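Local coordinates for uncharacterized protein (Jannaschia sp. CCS1, PDB 2PYQ) that is of unknown function but folds as a compact, all-helical single chain belonging to the DUF2853 family, at residues Q81-T86 and A97-M102; R17-M22 and E85-S90; E74-G79 and K105-E110; D7-Y12 and L28-T33. All coordinates share one frame; numbering follows the deposited sequence.

The four contacts hold together one small all-helical chain with a radius of gyration of 13 Å. Along the sequence contact 4 comes first, closing helix 4-18 on helix 26-36 before contacts 1 and 3 open. Those two share helices 74-87 and 96-106, with contact 1 nested inside the loop closed by contact 3 and their centres about 10 Å apart. Contact 2 reaches across the chain, bringing the end of helix 4-18 to the end of helix 74-87, about 8 Å from contact 1 between centres. Contacts 3 and 4 lie farthest apart, about 20 Å between centres, on opposite sides of the chain's centre. Helix 96-106 also packs on 4-18 and 26-36, joining both pairs in one core.

Contact 1. Residues Q81-T86 and A97-M102; sequences QSVIET and AVVYYM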
# COMPACT_ATOMS: atom_id res chain seq x y z
N GLN A 81 -8.05 7.91 -2.70
CA GLN A 81 -7.64 9.07 -3.50
C GLN A 81 -6.52 9.84 -2.80
O GLN A 81 -5.52 10.22 -3.46
CB GLN A 81 -8.84 9.95 -3.87
CG GLN A 81 -9.72 9.26 -4.91
CD GLN A 81 -11.07 9.95 -5.18
OE1 GLN A 81 -11.63 9.80 -6.29
NE2 GLN A 81 -11.59 10.72 -4.20
N SER A 82 -6.65 10.03 -1.48
CA SER A 82 -5.65 10.72 -0.66
C SER A 82 -4.28 10.05 -0.71
O SER A 82 -3.27 10.72 -0.94
CB SER A 82 -6.12 10.84 0.79
OG SER A 82 -5.12 11.51 1.57
N VAL A 83 -4.24 8.74 -0.48
CA VAL A 83 -2.95 8.04 -0.47
C VAL A 83 -2.33 7.99 -1.85
O VAL A 83 -1.12 8.14 -1.95
CB VAL A 83 -2.99 6.67 0.24
CG1 VAL A 83 -3.49 6.84 1.66
CG2 VAL A 83 -3.82 5.68 -0.52
N ILE A 84 -3.15 7.86 -2.92
CA ILE A 84 -2.62 7.86 -4.28
C ILE A 84 -2.01 9.26 -4.60
O ILE A 84 -0.94 9.34 -5.18
CB ILE A 84 -3.68 7.46 -5.31
CG1 ILE A 84 -4.05 6.00 -5.15
CG2 ILE A 84 -3.18 7.72 -6.74
CD1 ILE A 84 -2.97 4.99 -5.42
N GLU A 85 -2.68 10.32 -4.17
CA GLU A 85 -2.18 11.69 -4.35
C GLU A 85 -0.87 11.91 -3.57
O GLU A 85 0.07 12.53 -4.10
CB GLU A 85 -3.24 12.74 -3.95
CG GLU A 85 -2.80 14.19 -4.08
N THR A 86 -0.80 11.39 -2.35
CA THR A 86 0.39 11.47 -1.49
C THR A 86 1.58 10.76 -2.16
O THR A 86 2.67 11.33 -2.25
CB THR A 86 0.14 10.92 -0.12
OG1 THR A 86 -0.86 11.75 0.52
CG2 THR A 86 1.40 10.91 0.75
N ALA A 97 2.11 -2.79 -1.69
CA ALA A 97 2.45 -2.85 -0.26
C ALA A 97 2.51 -1.45 0.36
O ALA A 97 2.02 -1.25 1.47
CB ALA A 97 3.79 -3.62 -0.02
N VAL A 98 3.07 -0.48 -0.38
CA VAL A 98 3.16 0.90 0.09
C VAL A 98 1.77 1.51 0.19
O VAL A 98 1.44 2.16 1.18
CB VAL A 98 4.09 1.74 -0.79
CG1 VAL A 98 4.06 3.20 -0.34
CG2 VAL A 98 5.52 1.16 -0.76
N VAL A 99 0.94 1.27 -0.81
CA VAL A 99 -0.46 1.77 -0.80
C VAL A 99 -1.25 1.16 0.37
O VAL A 99 -1.94 1.88 1.10
CB VAL A 99 -1.17 1.49 -2.14
CG1 VAL A 99 -2.68 1.85 -2.08
CG2 VAL A 99 -0.45 2.27 -3.25
N TYR A 100 -1.12 -0.14 0.56
CA TYR A 100 -1.80 -0.85 1.67
C TYR A 100 -1.31 -0.35 3.02
O TYR A 100 -2.12 -0.14 3.91
CB TYR A 100 -1.67 -2.38 1.52
CG TYR A 100 -2.58 -2.98 0.43
CD1 TYR A 100 -3.17 -2.20 -0.59
CD2 TYR A 100 -2.77 -4.37 0.38
CE1 TYR A 100 -3.97 -2.75 -1.57
CE2 TYR A 100 -3.58 -4.96 -0.65
CZ TYR A 100 -4.18 -4.12 -1.60
OH TYR A 100 -4.98 -4.66 -2.62
N TYR A 101 -0.02 -0.13 3.17
CA TYR A 101 0.56 0.41 4.39
C TYR A 101 -0.06 1.77 4.68
O TYR A 101 -0.50 2.04 5.78
CB TYR A 101 2.08 0.54 4.25
CG TYR A 101 2.76 1.25 5.40
CD1 TYR A 101 2.83 2.66 5.45
CD2 TYR A 101 3.33 0.54 6.45
CE1 TYR A 101 3.44 3.33 6.49
CE2 TYR A 101 3.96 1.20 7.51
CZ TYR A 101 4.00 2.59 7.53
OH TYR A 101 4.61 3.22 8.60
N MSE A 102 -0.07 2.64 3.66
CA MSE A 102 -0.61 4.01 3.83
C MSE A 102 -2.10 3.99 4.19
O MSE A 102 -2.51 4.76 5.05
CB MSE A 102 -0.33 4.90 2.61
CG MSE A 102 1.10 5.40 2.56
SE MSE A 102 1.26 6.83 1.23
CE MSE A 102 1.38 5.70 0.16
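V83 and M102, a selenomethionine, meet through side chains that both start beside their own backbone N: CG1 of V83 is anti to the carbonyl carbon (chi1 -57°), and so is CG of M102 (chi1 -77°). The two side chains slide past each other in opposite directions, and V83 CG1 comes to rest 3.8 Å from M102 CB. Each residue is modelled in two conformations, so this distance describes one of them. Farther out, the selenium of M102 lies 4.1 Å from T86 CG2, and the side chains of T86 and M102 cross obliquely. The other half of the contact is built on V99, whose two methyl groups divide their partners. Its CG1 faces V83 CG2 at 4.3 Å, while its CG2 meets I84 CD1. The CA-CB bond of I84 points away from the facing helix, and only the bend farther along the side chain brings CD1 back to V99. Helices 74-87 and 96-106 follow each other in the chain, a helix-loop-helix pair packed through aliphatic side chains with no hydrogen bond between the two segments. Their local axes approach to 9.9 Å at 127° between N-to-C directions. Y87, one turn beyond V83, continues the same packing against V98, V99 and M102. C20 and M22 also touch M102, while other flanks of helix 96-106 rest on helices 4-18 and 26-36.

Contact 2. Residues R17-M22 and E85-S90; sequences RNKCGM and ETYGRS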
# COMPACT_ATOMS: atom_id res chain seq x y z
N ARG A 17 9.55 7.12 3.07
CA ARG A 17 10.30 8.25 3.60
C ARG A 17 10.49 9.37 2.58
O ARG A 17 10.13 10.53 2.84
CB ARG A 17 11.64 7.81 4.20
CG ARG A 17 12.43 8.95 4.89
CD ARG A 17 13.58 8.44 5.78
NE ARG A 17 13.12 7.88 7.06
CZ ARG A 17 12.93 8.55 8.21
NH1 ARG A 17 13.09 9.86 8.29
NH2 ARG A 17 12.52 7.88 9.31
N ASN A 18 11.01 9.00 1.41
CA ASN A 18 11.47 10.00 0.42
C ASN A 18 10.52 10.41 -0.67
O ASN A 18 10.80 11.40 -1.36
CB ASN A 18 12.80 9.50 -0.16
CG ASN A 18 13.88 9.41 0.90
OD1 ASN A 18 14.06 10.33 1.72
ND2 ASN A 18 14.61 8.31 0.91
N LYS A 19 9.45 9.67 -0.88
CA LYS A 19 8.38 10.06 -1.79
C LYS A 19 7.14 10.55 -1.03
O LYS A 19 6.62 11.61 -1.33
CB LYS A 19 8.00 8.97 -2.78
CG LYS A 19 9.11 8.66 -3.75
CD LYS A 19 8.70 7.54 -4.70
CE LYS A 19 9.83 7.20 -5.64
NZ LYS A 19 9.59 5.99 -6.47
N CYS A 20 6.69 9.79 -0.04
CA CYS A 20 5.48 10.10 0.73
C CYS A 20 5.71 10.96 1.99
O CYS A 20 4.72 11.36 2.61
CB CYS A 20 4.78 8.80 1.14
SG CYS A 20 4.50 7.63 -0.23
N GLY A 21 6.96 11.23 2.39
CA GLY A 21 7.26 12.05 3.55
C GLY A 21 6.81 11.50 4.89
O GLY A 21 6.42 12.28 5.77
N MSE A 22 6.92 10.18 5.09
CA MSE A 22 6.50 9.51 6.32
C MSE A 22 7.63 8.66 6.90
O MSE A 22 8.36 8.03 6.14
CB MSE A 22 5.35 8.53 6.01
CG MSE A 22 4.17 9.14 5.33
SE MSE A 22 2.90 7.72 4.98
CE MSE A 22 2.39 7.18 6.66
N GLU A 85 -2.68 10.32 -4.17
CA GLU A 85 -2.18 11.69 -4.35
C GLU A 85 -0.87 11.91 -3.57
O GLU A 85 0.07 12.53 -4.10
CB GLU A 85 -3.24 12.74 -3.95
CG GLU A 85 -2.80 14.19 -4.08
N THR A 86 -0.80 11.39 -2.35
CA THR A 86 0.39 11.47 -1.49
C THR A 86 1.58 10.76 -2.16
O THR A 86 2.67 11.33 -2.25
CB THR A 86 0.14 10.92 -0.12
OG1 THR A 86 -0.86 11.75 0.52
CG2 THR A 86 1.40 10.91 0.75
N TYR A 87 1.34 9.57 -2.69
CA TYR A 87 2.38 8.78 -3.38
C TYR A 87 2.88 9.58 -4.59
O TYR A 87 4.09 9.62 -4.87
CB TYR A 87 1.85 7.41 -3.82
CG TYR A 87 2.85 6.26 -3.80
CD1 TYR A 87 4.23 6.43 -4.04
CD2 TYR A 87 2.38 4.95 -3.62
CE1 TYR A 87 5.10 5.34 -4.03
CE2 TYR A 87 3.23 3.89 -3.63
CZ TYR A 87 4.58 4.07 -3.81
OH TYR A 87 5.43 2.99 -3.84
N GLY A 88 1.95 10.23 -5.29
CA GLY A 88 2.26 11.19 -6.35
C GLY A 88 1.69 10.85 -7.70
O GLY A 88 1.83 9.73 -8.16
N ARG A 89 1.12 11.86 -8.36
CA ARG A 89 0.61 11.72 -9.74
C ARG A 89 1.70 11.27 -10.71
O ARG A 89 1.43 10.45 -11.60
CB ARG A 89 0.00 13.07 -10.22
N SER A 90 2.92 11.77 -10.54
CA SER A 90 4.07 11.41 -11.42
C SER A 90 4.67 10.02 -11.16
O SER A 90 5.54 9.59 -11.95
CB SER A 90 5.20 12.45 -11.29
OG SER A 90 4.78 13.77 -11.72
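The Y87 ring meets C20 obliquely: C20 SG lies 4.4 Å from the ring centroid and 28° off the ring normal, a cysteine sulfur-aromatic contact. V98 of helix 96-106 packs on the same side of the ring plane. At the ring edge, near its plane, the aliphatic part of K19 runs by, with CD 4.3 Å from Y87 CE1. The thiol is directed by a first torsion that sets SG anti to the carbonyl carbon (chi1 -51°), and from there SG also approaches Y87 CA at 4.0 Å. Away from the ring, T86 CG2 packs 3.8 Å from C20 O and 4.0 Å from C20 CB. Two helix ends meet here. Helix 4-18 gives way to a turn at G21, and helix 74-87 to one at G88, both with positive phi; at G88 a CB would be jammed against the carbonyl O of Y87. The polar tips on this surface find partners outside the two segments. The Y87 hydroxyl is hydrogen-bonded to D15 OD2, on helix 4-18, and to Y95 N, so two hydrogen bonds hold it. K19 NZ forms a salt bridge with E91.

Contact 3. Residues E74-G79 and K105-E110; sequences ESLMGG and KHFGKE
F107 and L76 make the apolar part of the contact: their side chains cross at about a right angle, with L76 CD2 4.0 Å from F107 CZ. The same ring corner nears G79 CA, while L64 and L70 add further apolar neighbours to F107. G79 suits the site because a CB would fall 2.5 Å from F107 CZ, a clash. Around the rings, H106 CD2 sits 3.6 Å above the F107 ring, over its centre, and H106 NE2 approaches G79 CA. S75 O is in the plane of the F107 ring, at its edge, 3.4 Å from CZ. An alanine in place of F107 would probably leave a gap between L76 and G79 and remove the ring on which H106 rests. Of the polar interactions, one runs through a water that donates a 2.8 Å hydrogen bond to S75 O. That water is hydrogen-bonded to H106 NE2 as well, bridging the two helices. Beyond the ring, K105 NZ forms a salt bridge with E110 OE2 at its anti lone pair, spanning the turn. That turn is a Schellman motif with G108 at positive phi, ending helix 96-106 where it packs against the first turns of helix 74-87.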
# COMPACT_ATOMS: atom_id res chain seq x y z
N GLU A 74 -18.20 7.07 1.65
CA GLU A 74 -17.45 8.12 0.79
C GLU A 74 -15.98 8.13 1.40
O GLU A 74 -15.05 8.32 0.64
CB GLU A 74 -18.12 9.51 0.76
CG GLU A 74 -17.36 10.60 0.03
N SER A 75 -15.80 7.95 2.71
CA SER A 75 -14.45 8.03 3.30
C SER A 75 -13.46 7.00 2.71
O SER A 75 -12.27 7.23 2.73
CB SER A 75 -14.51 7.88 4.80
OG SER A 75 -14.99 6.61 5.15
N LEU A 76 -13.97 5.87 2.18
CA LEU A 76 -13.08 4.81 1.64
C LEU A 76 -12.38 5.23 0.36
O LEU A 76 -11.16 5.25 0.30
CB LEU A 76 -13.83 3.49 1.45
CG LEU A 76 -14.43 2.90 2.73
CD1 LEU A 76 -14.85 1.44 2.46
CD2 LEU A 76 -13.51 2.93 3.94
N MSE A 77 -13.17 5.60 -0.65
CA MSE A 77 -12.55 6.12 -1.88
C MSE A 77 -11.82 7.43 -1.60
O MSE A 77 -10.82 7.70 -2.22
CB MSE A 77 -13.58 6.26 -2.99
CG MSE A 77 -12.99 6.54 -4.35
SE MSE A 77 -11.70 5.17 -4.92
CE MSE A 77 -12.85 3.66 -4.96
N GLY A 78 -12.31 8.23 -0.67
CA GLY A 78 -11.61 9.47 -0.28
C GLY A 78 -10.23 9.16 0.25
O GLY A 78 -9.26 9.84 -0.10
N GLY A 79 -10.13 8.13 1.07
CA GLY A 79 -8.84 7.67 1.62
C GLY A 79 -7.93 7.11 0.54
O GLY A 79 -6.74 7.38 0.55
N LYS A 105 -2.45 2.85 7.96
CA LYS A 105 -2.17 4.07 8.73
C LYS A 105 -3.30 5.11 8.71
O LYS A 105 -3.68 5.60 9.73
CB LYS A 105 -0.86 4.73 8.30
CG LYS A 105 0.39 4.04 8.64
CD LYS A 105 0.35 3.53 9.91
CE LYS A 105 1.55 3.84 10.59
NZ LYS A 105 1.20 4.34 11.95
N HIS A 106 -3.78 5.41 7.51
CA HIS A 106 -4.78 6.46 7.30
C HIS A 106 -6.07 6.20 8.04
O HIS A 106 -6.65 7.11 8.61
CB HIS A 106 -5.08 6.59 5.80
CG HIS A 106 -6.13 7.57 5.47
ND1 HIS A 106 -5.86 8.93 5.37
CD2 HIS A 106 -7.44 7.42 5.16
CE1 HIS A 106 -7.00 9.56 5.07
NE2 HIS A 106 -7.96 8.68 4.94
N PHE A 107 -6.49 4.94 8.08
CA PHE A 107 -7.68 4.51 8.77
C PHE A 107 -7.44 4.02 10.21
O PHE A 107 -8.38 3.61 10.85
CB PHE A 107 -8.44 3.48 7.95
CG PHE A 107 -9.05 4.03 6.68
CD1 PHE A 107 -10.13 4.88 6.73
CD2 PHE A 107 -8.53 3.69 5.43
CE1 PHE A 107 -10.71 5.36 5.57
CE2 PHE A 107 -9.09 4.16 4.28
CZ PHE A 107 -10.18 5.02 4.35
N GLY A 108 -6.21 4.07 10.74
CA GLY A 108 -5.93 3.65 12.10
C GLY A 108 -6.16 2.17 12.39
O GLY A 108 -6.50 1.80 13.51
N LYS A 109 -5.87 1.33 11.40
CA LYS A 109 -6.13 -0.12 11.45
C LYS A 109 -4.87 -0.98 11.60
O LYS A 109 -4.90 -2.16 11.31
CB LYS A 109 -6.90 -0.52 10.19
CG LYS A 109 -8.34 -0.02 10.13
CD LYS A 109 -9.19 -0.74 11.15
CE LYS A 109 -10.64 -0.40 11.03
NZ LYS A 109 -11.37 -1.21 12.04
N GLU A 110 -3.82 -0.41 12.15
CA GLU A 110 -2.53 -1.12 12.35
C GLU A 110 -2.69 -2.41 13.16
O GLU A 110 -2.09 -3.41 12.83
CB GLU A 110 -1.49 -0.26 13.08
CG GLU A 110 -1.03 1.03 12.40
CD GLU A 110 -1.94 2.24 12.65
OE1 GLU A 110 -3.14 2.07 12.97
OE2 GLU A 110 -1.43 3.39 12.54
O HOH W 1 -10.75 8.91 4.37

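Contact 4. Residues D7-Y12 and L28-T33; sequences DLIAQY and LLEKVT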
# COMPACT_ATOMS: atom_id res chain seq x y z
N ASP A 7 15.24 -6.48 -0.92
CA ASP A 7 15.33 -5.32 -1.86
C ASP A 7 13.97 -4.60 -1.94
O ASP A 7 13.93 -3.36 -1.95
CB ASP A 7 15.76 -5.72 -3.27
CG ASP A 7 17.23 -6.18 -3.35
OD1 ASP A 7 18.05 -5.89 -2.43
OD2 ASP A 7 17.57 -6.83 -4.39
N LEU A 8 12.89 -5.37 -2.00
CA LEU A 8 11.53 -4.83 -2.07
C LEU A 8 11.16 -4.05 -0.81
O LEU A 8 10.72 -2.94 -0.93
CB LEU A 8 10.48 -5.91 -2.34
CG LEU A 8 10.35 -6.33 -3.79
CD1 LEU A 8 9.46 -7.54 -3.90
CD2 LEU A 8 9.80 -5.15 -4.61
N ILE A 9 11.32 -4.64 0.37
CA ILE A 9 11.01 -3.96 1.62
C ILE A 9 11.86 -2.66 1.76
O ILE A 9 11.33 -1.65 2.16
CB ILE A 9 11.16 -4.85 2.86
CG1 ILE A 9 10.08 -5.93 2.86
CG2 ILE A 9 11.00 -4.03 4.16
CD1 ILE A 9 10.29 -7.00 3.84
N ALA A 10 13.14 -2.73 1.39
CA ALA A 10 14.03 -1.55 1.39
C ALA A 10 13.50 -0.47 0.46
O ALA A 10 13.49 0.72 0.82
CB ALA A 10 15.45 -1.94 1.00
N GLN A 11 13.03 -0.87 -0.73
CA GLN A 11 12.43 0.07 -1.67
C GLN A 11 11.14 0.68 -1.11
O GLN A 11 10.92 1.88 -1.22
CB GLN A 11 12.14 -0.59 -3.02
CG GLN A 11 11.68 0.41 -4.10
CD GLN A 11 12.70 1.51 -4.35
OE1 GLN A 11 13.89 1.22 -4.58
NE2 GLN A 11 12.26 2.77 -4.29
N TYR A 12 10.29 -0.17 -0.51
CA TYR A 12 9.04 0.34 0.09
C TYR A 12 9.33 1.39 1.18
O TYR A 12 8.67 2.41 1.24
CB TYR A 12 8.22 -0.78 0.74
CG TYR A 12 7.82 -1.92 -0.17
CD1 TYR A 12 7.72 -1.76 -1.57
CD2 TYR A 12 7.45 -3.16 0.38
CE1 TYR A 12 7.33 -2.83 -2.39
CE2 TYR A 12 7.05 -4.20 -0.42
CZ TYR A 12 6.98 -4.03 -1.79
OH TYR A 12 6.58 -5.05 -2.59
N LEU A 28 5.30 -2.79 11.04
CA LEU A 28 4.04 -2.81 10.29
C LEU A 28 4.28 -3.10 8.81
O LEU A 28 3.55 -3.90 8.21
CB LEU A 28 3.28 -1.50 10.45
CG LEU A 28 1.93 -1.39 9.74
CD1 LEU A 28 0.98 -2.49 10.19
CD2 LEU A 28 1.36 0.01 9.90
N LEU A 29 5.25 -2.41 8.22
CA LEU A 29 5.56 -2.61 6.80
C LEU A 29 5.86 -4.08 6.49
O LEU A 29 5.39 -4.59 5.48
CB LEU A 29 6.75 -1.72 6.37
CG LEU A 29 7.11 -1.75 4.88
CD1 LEU A 29 5.90 -1.38 3.93
CD2 LEU A 29 8.29 -0.79 4.66
N GLU A 30 6.59 -4.75 7.36
CA GLU A 30 6.85 -6.20 7.18
C GLU A 30 5.55 -7.05 7.21
O GLU A 30 5.38 -7.94 6.37
CB GLU A 30 7.88 -6.71 8.21
CG GLU A 30 8.14 -8.22 8.18
CD GLU A 30 8.61 -8.70 6.83
OE1 GLU A 30 9.69 -8.25 6.45
OE2 GLU A 30 7.93 -9.54 6.15
N LYS A 31 4.64 -6.73 8.13
CA LYS A 31 3.35 -7.43 8.26
C LYS A 31 2.50 -7.21 7.01
O LYS A 31 1.85 -8.15 6.52
CB LYS A 31 2.62 -6.95 9.52
CG LYS A 31 3.37 -7.26 10.80
CD LYS A 31 2.80 -6.60 12.02
CE LYS A 31 3.77 -6.68 13.20
NZ LYS A 31 3.29 -5.95 14.39
N VAL A 32 2.47 -5.97 6.51
CA VAL A 32 1.73 -5.64 5.27
C VAL A 32 2.32 -6.39 4.06
O VAL A 32 1.59 -6.91 3.23
CB VAL A 32 1.72 -4.09 5.00
CG1 VAL A 32 1.09 -3.79 3.65
CG2 VAL A 32 0.97 -3.39 6.09
N THR A 33 3.64 -6.45 4.01
CA THR A 33 4.34 -7.13 2.93
C THR A 33 4.04 -8.63 2.93
O THR A 33 3.79 -9.20 1.86
CB THR A 33 5.85 -6.84 2.99
OG1 THR A 33 6.03 -5.41 2.85
CG2 THR A 33 6.60 -7.57 1.89
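T33 OG1 meets the edge of the Y12 ring, near its plane, 3.6 Å from Y12 CD2, and T33 CG2 packs 4.0 Å from I9 CG1. A first torsion of -61° places T33 OG1 beside its own backbone N, where it donates a 2.8 Å hydrogen bond to L29 O one turn earlier. This donor stands 36° out of the carbonyl plane, and the backbone N of T33 reaches L29 O from the opposite face, so two bonds grip the oxygen. L29 approaches Y12 at the root of the ring instead, with CD2 3.9 Å from Y12 CB and close to I9 O; its CD1 lies oblique to the ring. I9 and E30 meet at about a right angle, but the 3.0 Å between I9 CD1 and E30 OE1 is too short to be taken literally. The other carboxylate oxygen, E30 OE2, has a salt bridge to K34. An alanine at T33 would probably leave L29 O with one donor fewer and open a gap between I9 and the edge of Y12. Past these residues, Y12 goes on to touch A97 and V98, and L29 touches A13 and L16. The arrangement is that of two consecutive helices, 4-18 and 26-36, packed steeply across each other in a helix-loop-helix unit, their local axes 10.8 Å apart and 125° between N-to-C directions.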